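Local coordinates for protein putative NADH-depentdent flavin oxidoreductase (Cupriavidus metallidurans, PDB 5OCS) that acts as an FMN-containing ene-reductase of the Old Yellow Enzyme family and probably takes its reducing electrons from NADPH or NADH, at residues Leu53-Thr58 against Val97-Ala102; Gly174-Gly179 against Trp229-Ala234. One frame throughout, in Å; residues are numbered along the deposited sequence.

Contact 1 (Leu53-Thr58 against Val97-Ala102); sequences LIIEAT and VTIQLA
The carboxamide of Gln-100 meets Ala-57 with its oxygen end: Ala-57 CB sits close to the amide plane, 3.1 Å from OE1, while a water tilted out of that plane donates to OE1 (2.8 Å) and accepts from Ala-57 N. The pair lies on two neighbouring parallel strands of a TIM barrel, joined through helix 76-92 as a beta-alpha-beta unit. At the other end of the amide NE2 is hydrogen-bonded to Glu-176 OE2. CG of Gln-100 stands anti to the backbone N (chi1 -174°), and the extended chain beyond it reaches Ala-57; both residues belong to the FMN site, as does Pro-23, which touches the Gln-100 side chain. Ile-55 N donates almost straight to Thr-98 O, and Gln-100 N to Ile-55 O. Beyond this a beta bulge shifts the register by one: Glu-56 and Ala-57 together stand opposite the single residue Gln-100 in the backbone pairing, whose carbonyl then receives Thr-58 N at 2.8 Å, before Ala-102 N binds Thr-58 O. Two donors of Thr-98 grip Leu-53 O, its N nearly in line with the C=O bond and its OG1 tilted from the carbonyl plane, each at 2.9 Å; chi1 of 61° swings OG1 between the backbone N and the carbonyl carbon. On the face carrying Val-97, Ile-55 and Ile-99, where Val-97 and Ile-99 touch helix 76-92, Ile-55 CD1 rests on Val-97 CG1 (3.8 Å) and Ile-55 CB on Ile-99 CG1. The Ile-99 side chain then crosses that of Thr-58 at about a right angle, its CD1 3.4 Å from OG1. That hydroxyl is tied back within its own strand, donating to Glu-56 O at 2.8 Å across the bulge.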
ATOM      1  N   LEU D  53     -11.098   6.160  -7.660  1.00  8.22           N
ATOM      2  CA  LEU D  53      -9.699   6.553  -7.750  1.00  8.14           C
ATOM      3  C   LEU D  53      -9.548   7.435  -8.985  1.00  8.17           C
ATOM      4  O   LEU D  53     -10.033   7.090 -10.090  1.00  8.77           O
ATOM      5  CB  LEU D  53      -8.835   5.301  -7.896  1.00  8.40           C
ATOM      6  CG  LEU D  53      -7.373   5.515  -8.308  1.00  9.29           C
ATOM      7  CD1 LEU D  53      -6.580   6.332  -7.320  1.00  9.47           C
ATOM      8  CD2 LEU D  53      -6.726   4.159  -8.510  1.00 10.56           C
ATOM      9  N   ILE D  54      -8.867   8.570  -8.842  1.00  8.25           N
ATOM     10  CA  ILE D  54      -8.553   9.422  -9.963  1.00  8.31           C
ATOM     11  C   ILE D  54      -7.049   9.448 -10.069  1.00  8.25           C
ATOM     12  O   ILE D  54      -6.402   9.981  -9.157  1.00  8.52           O
ATOM     13  CB  ILE D  54      -9.051  10.875  -9.770  1.00  8.48           C
ATOM     14  CG1 ILE D  54     -10.524  10.885  -9.360  1.00  8.35           C
ATOM     15  CG2 ILE D  54      -8.856  11.659 -11.066  1.00  8.96           C
ATOM     16  CD1 ILE D  54     -11.107  12.262  -9.058  1.00  8.85           C
ATOM     17  N   ILE D  55      -6.525   8.875 -11.163  1.00  8.34           N
ATOM     18  CA  ILE D  55      -5.109   8.837 -11.420  1.00  8.44           C
ATOM     19  C   ILE D  55      -4.595  10.276 -11.606  1.00  8.68           C
ATOM     20  O   ILE D  55      -5.324  11.126 -12.145  1.00  8.88           O
ATOM     21  CB  ILE D  55      -4.780   7.928 -12.635  1.00  8.81           C
ATOM     22  CG1 ILE D  55      -5.009   6.444 -12.283  1.00  8.84           C
ATOM     23  CG2 ILE D  55      -3.329   8.077 -13.103  1.00  9.37           C
ATOM     24  CD1 ILE D  55      -5.174   5.535 -13.481  1.00  9.11           C
ATOM     25  N   GLU D  56      -3.357  10.509 -11.172  1.00  8.52           N
ATOM     26  CA  GLU D  56      -2.707  11.794 -11.228  1.00  8.30           C
ATOM     27  C   GLU D  56      -2.753  12.460 -12.608  1.00  8.05           C
ATOM     28  O   GLU D  56      -2.919  11.809 -13.640  1.00  8.29           O
ATOM     29  CB  GLU D  56      -1.228  11.664 -10.861  1.00  8.36           C
ATOM     30  CG  GLU D  56      -0.389  10.915 -11.872  1.00  9.03           C
ATOM     31  CD  GLU D  56       0.980  10.540 -11.319  1.00  9.31           C
ATOM     32  OE1 GLU D  56       1.895  11.402 -11.325  1.00  9.52           O
ATOM     33  OE2 GLU D  56       1.126   9.384 -10.879  1.00  9.63           O
ATOM     34  N   ALA D  57      -2.490  13.750 -12.597  1.00  7.93           N
ATOM     35  CA  ALA D  57      -2.355  14.533 -13.819  1.00  8.32           C
ATOM     36  C   ALA D  57      -1.492  13.828 -14.847  1.00  8.27           C
ATOM     37  O   ALA D  57      -0.264  13.604 -14.651  1.00  9.72           O
ATOM     38  CB  ALA D  57      -1.772  15.921 -13.506  1.00  8.13           C
ATOM     39  N   THR D  58      -2.127  13.448 -15.947  1.00  8.25           N
ATOM     40  CA  THR D  58      -1.488  12.699 -16.974  1.00  8.54           C
ATOM     41  C   THR D  58      -1.362  13.562 -18.230  1.00  8.41           C
ATOM     42  O   THR D  58      -2.366  13.975 -18.810  1.00  8.69           O
ATOM     43  CB  THR D  58      -2.305  11.427 -17.237  1.00  9.48           C
ATOM     44  OG1 THR D  58      -2.243  10.615 -16.049  1.00  9.75           O
ATOM     45  CG2 THR D  58      -1.733  10.634 -18.414  1.00  9.76           C
ATOM     46  N   VAL D  97     -11.849   3.262 -11.625  1.00  8.11           N
ATOM     47  CA  VAL D  97     -10.568   3.861 -11.976  1.00  8.37           C
ATOM     48  C   VAL D  97     -10.803   4.879 -13.062  1.00  8.13           C
ATOM     49  O   VAL D  97     -11.265   4.534 -14.124  1.00  8.34           O
ATOM     50  CB  VAL D  97      -9.537   2.802 -12.369  1.00  8.72           C
ATOM     51  CG1 VAL D  97      -8.229   3.458 -12.707  1.00  9.60           C
ATOM     52  CG2 VAL D  97      -9.339   1.843 -11.209  1.00  9.12           C
ATOM     53  N   THR D  98     -10.413   6.129 -12.794  1.00  7.57           N
ATOM     54  CA  THR D  98     -10.548   7.243 -13.729  1.00  7.92           C
ATOM     55  C   THR D  98      -9.206   7.955 -13.816  1.00  7.84           C
ATOM     56  O   THR D  98      -8.280   7.672 -13.037  1.00  8.30           O
ATOM     57  CB  THR D  98     -11.649   8.220 -13.268  1.00  7.63           C
ATOM     58  OG1 THR D  98     -11.328   8.789 -11.981  1.00  8.05           O
ATOM     59  CG2 THR D  98     -12.995   7.428 -13.160  1.00  7.64           C
ATOM     60  N   ILE D  99      -9.089   8.921 -14.713  1.00  7.91           N
ATOM     61  CA  ILE D  99      -7.806   9.564 -14.940  1.00  7.95           C
ATOM     62  C   ILE D  99      -7.985  11.057 -15.192  1.00  7.84           C
ATOM     63  O   ILE D  99      -8.933  11.478 -15.841  1.00  8.55           O
ATOM     64  CB  ILE D  99      -7.037   8.905 -16.107  1.00  7.76           C
ATOM     65  CG1 ILE D  99      -5.573   9.354 -16.137  1.00  7.85           C
ATOM     66  CG2 ILE D  99      -7.752   9.094 -17.480  1.00  7.75           C
ATOM     67  CD1 ILE D  99      -4.711   8.413 -16.943  1.00  8.11           C
ATOM     68  N   GLN D 100      -7.070  11.848 -14.665  1.00  8.61           N
ATOM     69  CA  GLN D 100      -7.028  13.308 -14.909  1.00  8.28           C
ATOM     70  C   GLN D 100      -6.111  13.588 -16.082  1.00  8.10           C
ATOM     71  O   GLN D 100      -4.912  13.271 -16.040  1.00  8.30           O
ATOM     72  CB  GLN D 100      -6.550  14.035 -13.656  1.00  8.81           C
ATOM     73  CG  GLN D 100      -6.620  15.532 -13.779  1.00  9.34           C
ATOM     74  CD  GLN D 100      -5.958  16.209 -12.627  1.00  9.19           C
ATOM     75  OE1 GLN D 100      -4.730  16.158 -12.487  1.00  9.65           O
ATOM     76  NE2 GLN D 100      -6.750  16.898 -11.817  1.00  8.99           N
ATOM     77  N   LEU D 101      -6.673  14.076 -17.192  1.00  8.27           N
ATOM     78  CA  LEU D 101      -5.861  14.446 -18.327  1.00  7.75           C
ATOM     79  C   LEU D 101      -5.501  15.926 -18.180  1.00  8.24           C
ATOM     80  O   LEU D 101      -6.359  16.758 -17.832  1.00  7.96           O
ATOM     81  CB  LEU D 101      -6.626  14.190 -19.610  1.00  8.22           C
ATOM     82  CG  LEU D 101      -6.891  12.752 -20.008  1.00  8.70           C
ATOM     83  CD1 LEU D 101      -7.585  12.754 -21.368  1.00  9.18           C
ATOM     84  CD2 LEU D 101      -5.620  11.892 -20.046  1.00  9.11           C
ATOM     85  N   ALA D 102      -4.254  16.244 -18.494  1.00  7.88           N
ATOM     86  CA  ALA D 102      -3.655  17.506 -18.093  1.00  8.63           C
ATOM     87  C   ALA D 102      -2.697  18.068 -19.127  1.00  8.58           C
ATOM     88  O   ALA D 102      -2.134  17.370 -19.938  1.00  9.20           O
ATOM     89  CB  ALA D 102      -2.926  17.312 -16.778  1.00  8.74           C
TER
HETATM   90  O   HOH W   1      -3.025  15.874 -10.292  1.00 23.28           O

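Contact 2 (Gly174-Gly179 against Trp229-Ala234); sequences GIEVHG and WMRVSA
From Glu-176 beside Trp-229 to His-178 beside Arg-231, strands 175-179 and 229-233 run parallel in regular pairing, their axes 4.4 Å apart at the closest and turned by 32°; the last bond, from Gly-179 N to Arg-231 O, is weak. The side chain of Glu-176 joins two residues of the other strand. Its OE1 takes the indole NE1 of Trp-229 at 2.8 Å through the anti lone pair, and its OE2 takes Arg-231 NH1 at 2.9 Å through the syn lone pair, a salt bridge with OE2 close to the guanidinium plane, though the two flat groups stand 90° apart. His-263 ND1 is a further partner of OE1. In Trp-229 chi1 (70°) sets CG between the backbone N and the carbonyl carbon, and the indole lies over the neighbouring strand. One face receives Ile-175 O, 3.4 Å above the plane near the rim, and Glu-176 CA, 4.0 Å from the centroid of the five-membered ring in a CH-pi contact. Past the pairing, a water accepts from Ser-233 N and donates to Gly-179 O. Arg-231 bends at chi2, its CG passing the His-178 ring, and NH2 binds a citrate, probably from the crystallisation liquor. These are two adjacent parallel strands, the fourth and fifth, of the TIM barrel of the Old Yellow Enzyme family, and Arg-231 is part of its FMN site.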
ATOM      1  N   GLY D 174     -13.420   6.763 -16.705  1.00  9.95           N
ATOM      2  CA  GLY D 174     -13.832   8.137 -16.697  1.00  9.49           C
ATOM      3  C   GLY D 174     -12.655   9.073 -16.866  1.00  9.55           C
ATOM      4  O   GLY D 174     -11.499   8.693 -16.636  1.00  8.50           O
ATOM      5  N   ILE D 175     -12.952  10.306 -17.271  1.00  9.46           N
ATOM      6  CA  ILE D 175     -11.885  11.303 -17.467  1.00 10.07           C
ATOM      7  C   ILE D 175     -12.228  12.606 -16.743  1.00  9.78           C
ATOM      8  O   ILE D 175     -13.335  13.158 -16.867  1.00 10.10           O
ATOM      9  CB  ILE D 175     -11.643  11.641 -18.947  1.00 11.28           C
ATOM     10  CG1 ILE D 175     -11.009  10.441 -19.690  1.00 12.23           C
ATOM     11  CG2 ILE D 175     -10.690  12.845 -19.100  1.00 10.82           C
ATOM     12  CD1 ILE D 175     -10.908  10.624 -21.178  1.00 14.27           C
ATOM     13  N   GLU D 176     -11.276  13.085 -15.968  1.00  9.05           N
ATOM     14  CA  GLU D 176     -11.329  14.433 -15.403  1.00  9.44           C
ATOM     15  C   GLU D 176     -10.432  15.334 -16.218  1.00  9.25           C
ATOM     16  O   GLU D 176      -9.213  15.107 -16.320  1.00  9.25           O
ATOM     17  CB  GLU D 176     -10.876  14.409 -13.943  1.00  8.91           C
ATOM     18  CG  GLU D 176     -10.764  15.805 -13.331  1.00  9.46           C
ATOM     19  CD  GLU D 176     -10.617  15.785 -11.826  1.00  9.78           C
ATOM     20  OE1 GLU D 176     -11.530  15.280 -11.137  1.00 10.07           O
ATOM     21  OE2 GLU D 176      -9.577  16.302 -11.347  1.00 11.39           O
ATOM     22  N   VAL D 177     -11.018  16.352 -16.845  1.00  9.60           N
ATOM     23  CA  VAL D 177     -10.209  17.258 -17.663  1.00  9.34           C
ATOM     24  C   VAL D 177      -9.765  18.332 -16.677  1.00  9.47           C
ATOM     25  O   VAL D 177     -10.570  18.931 -15.949  1.00  9.80           O
ATOM     26  CB  VAL D 177     -11.046  17.902 -18.802  1.00  9.15           C
ATOM     27  CG1 VAL D 177     -10.247  18.966 -19.513  1.00  9.26           C
ATOM     28  CG2 VAL D 177     -11.504  16.827 -19.781  1.00  9.48           C
ATOM     29  N   HIS D 178      -8.475  18.574 -16.650  1.00  9.19           N
ATOM     30  CA  HIS D 178      -7.884  19.452 -15.656  1.00 10.16           C
ATOM     31  C   HIS D 178      -7.991  20.911 -16.094  1.00 10.33           C
ATOM     32  O   HIS D 178      -7.226  21.348 -16.925  1.00 13.18           O
ATOM     33  CB  HIS D 178      -6.429  19.070 -15.412  1.00  9.66           C
ATOM     34  CG  HIS D 178      -5.867  19.570 -14.112  1.00 10.94           C
ATOM     35  ND1 HIS D 178      -6.471  20.549 -13.349  1.00 11.31           N
ATOM     36  CD2 HIS D 178      -4.747  19.213 -13.437  1.00 11.10           C
ATOM     37  CE1 HIS D 178      -5.747  20.774 -12.267  1.00 11.79           C
ATOM     38  NE2 HIS D 178      -4.701  19.968 -12.292  1.00 11.34           N
ATOM     39  N   GLY D 179      -8.925  21.626 -15.492  1.00 10.30           N
ATOM     40  CA  GLY D 179      -9.116  23.079 -15.713  1.00 10.38           C
ATOM     41  C   GLY D 179      -8.709  23.962 -14.549  1.00 10.82           C
ATOM     42  O   GLY D 179      -9.120  25.113 -14.486  1.00 11.11           O
ATOM     43  N   TRP D 229     -15.742  14.747 -17.027  1.00  9.45           N
ATOM     44  CA  TRP D 229     -16.032  15.948 -16.250  1.00  9.34           C
ATOM     45  C   TRP D 229     -14.817  16.868 -16.225  1.00  9.21           C
ATOM     46  O   TRP D 229     -13.807  16.574 -16.865  1.00  9.59           O
ATOM     47  CB  TRP D 229     -16.534  15.576 -14.848  1.00  9.09           C
ATOM     48  CG  TRP D 229     -15.520  14.975 -13.925  1.00  9.31           C
ATOM     49  CD1 TRP D 229     -14.714  15.619 -13.034  1.00  9.59           C
ATOM     50  CD2 TRP D 229     -15.212  13.584 -13.788  1.00  9.38           C
ATOM     51  NE1 TRP D 229     -13.928  14.721 -12.363  1.00  9.55           N
ATOM     52  CE2 TRP D 229     -14.219  13.465 -12.813  1.00  9.71           C
ATOM     53  CE3 TRP D 229     -15.660  12.437 -14.427  1.00  9.91           C
ATOM     54  CZ2 TRP D 229     -13.687  12.231 -12.442  1.00  9.78           C
ATOM     55  CZ3 TRP D 229     -15.147  11.219 -14.035  1.00 10.14           C
ATOM     56  CH2 TRP D 229     -14.158  11.123 -13.094  1.00  9.76           C
ATOM     57  N   MET D 230     -14.944  17.997 -15.547  1.00  9.88           N
ATOM     58  CA  MET D 230     -13.831  18.935 -15.425  1.00 10.38           C
ATOM     59  C   MET D 230     -13.556  19.282 -13.988  1.00 10.04           C
ATOM     60  O   MET D 230     -14.476  19.407 -13.158  1.00 10.86           O
ATOM     61  CB  MET D 230     -14.116  20.238 -16.213  1.00 11.20           C
ATOM     62  CG  MET D 230     -12.908  21.159 -16.366  1.00 11.67           C
ATOM     63  SD  MET D 230     -13.258  22.611 -17.397  1.00 13.56           S
ATOM     64  CE  MET D 230     -13.352  21.833 -18.974  1.00 14.14           C
ATOM     65  N   ARG D 231     -12.276  19.545 -13.733  1.00 10.45           N
ATOM     66  CA  ARG D 231     -11.790  20.062 -12.474  1.00 10.39           C
ATOM     67  C   ARG D 231     -11.683  21.562 -12.613  1.00 10.45           C
ATOM     68  O   ARG D 231     -11.057  22.019 -13.553  1.00  9.56           O
ATOM     69  CB  ARG D 231     -10.393  19.484 -12.196  1.00 11.27           C
ATOM     70  CG  ARG D 231      -9.724  19.954 -10.916  1.00 11.86           C
ATOM     71  CD  ARG D 231     -10.447  19.488  -9.666  1.00 14.04           C
ATOM     72  NE  ARG D 231      -9.538  19.512  -8.509  1.00 15.76           N
ATOM     73  CZ  ARG D 231      -8.666  18.561  -8.169  1.00 15.98           C
ATOM     74  NH1 ARG D 231      -8.626  17.408  -8.811  1.00 16.56           N
ATOM     75  NH2 ARG D 231      -7.871  18.766  -7.128  1.00 14.79           N
ATOM     76  N   VAL D 232     -12.297  22.310 -11.677  1.00 10.68           N
ATOM     77  CA  VAL D 232     -12.346  23.773 -11.766  1.00 11.42           C
ATOM     78  C   VAL D 232     -11.921  24.383 -10.457  1.00 11.53           C
ATOM     79  O   VAL D 232     -12.297  23.894  -9.393  1.00 12.08           O
ATOM     80  CB  VAL D 232     -13.773  24.267 -12.095  1.00 11.93           C
ATOM     81  CG1 VAL D 232     -13.810  25.797 -12.209  1.00 13.23           C
ATOM     82  CG2 VAL D 232     -14.299  23.636 -13.397  1.00 11.91           C
ATOM     83  N   SER D 233     -11.117  25.454 -10.519  1.00 11.20           N
ATOM     84  CA  SER D 233     -10.801  26.199  -9.306  1.00 12.05           C
ATOM     85  C   SER D 233     -11.956  27.090  -8.916  1.00 11.61           C
ATOM     86  O   SER D 233     -12.414  27.827  -9.761  1.00 12.22           O
ATOM     87  CB  SER D 233      -9.587  27.093  -9.546  1.00 12.99           C
ATOM     88  OG  SER D 233      -9.349  27.841  -8.366  1.00 14.84           O
ATOM     89  N   ALA D 234     -12.430  27.040  -7.668  1.00 11.46           N
ATOM     90  CA  ALA D 234     -13.593  27.854  -7.283  1.00 12.02           C
ATOM     91  C   ALA D 234     -13.379  29.326  -7.583  1.00 12.94           C
ATOM     92  O   ALA D 234     -14.307  30.006  -8.040  1.00 13.28           O
ATOM     93  CB  ALA D 234     -13.896  27.670  -5.816  1.00 11.92           C
TER
HETATM   94  O   HOH W   2     -10.550  26.814 -12.964  1.00 16.62           O

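Overall arrangement
Both contacts belong to the closed eight-stranded parallel barrel, with centres about 10 Å apart, and they come in series: contact 1 is complete before contact 2 begins. Their four strands, 52-59, 96-102, 175-179 and 228-233, are the second to fifth of the barrel and lie side by side in that order. The seam between the contacts is formed by strands 96-102 and 175-179, where Ile-99 O is 2.8 Å from Glu-176 N and Leu-101 N is 2.9 Å from Glu-176 O, both probable hydrogen bonds. Gln-100 OE1 also packs on His-178 CD2. Half the barrel wall is thereby continuous, and it brings Ala-57, Gln-100 and Arg-231 of the FMN site together from three strands.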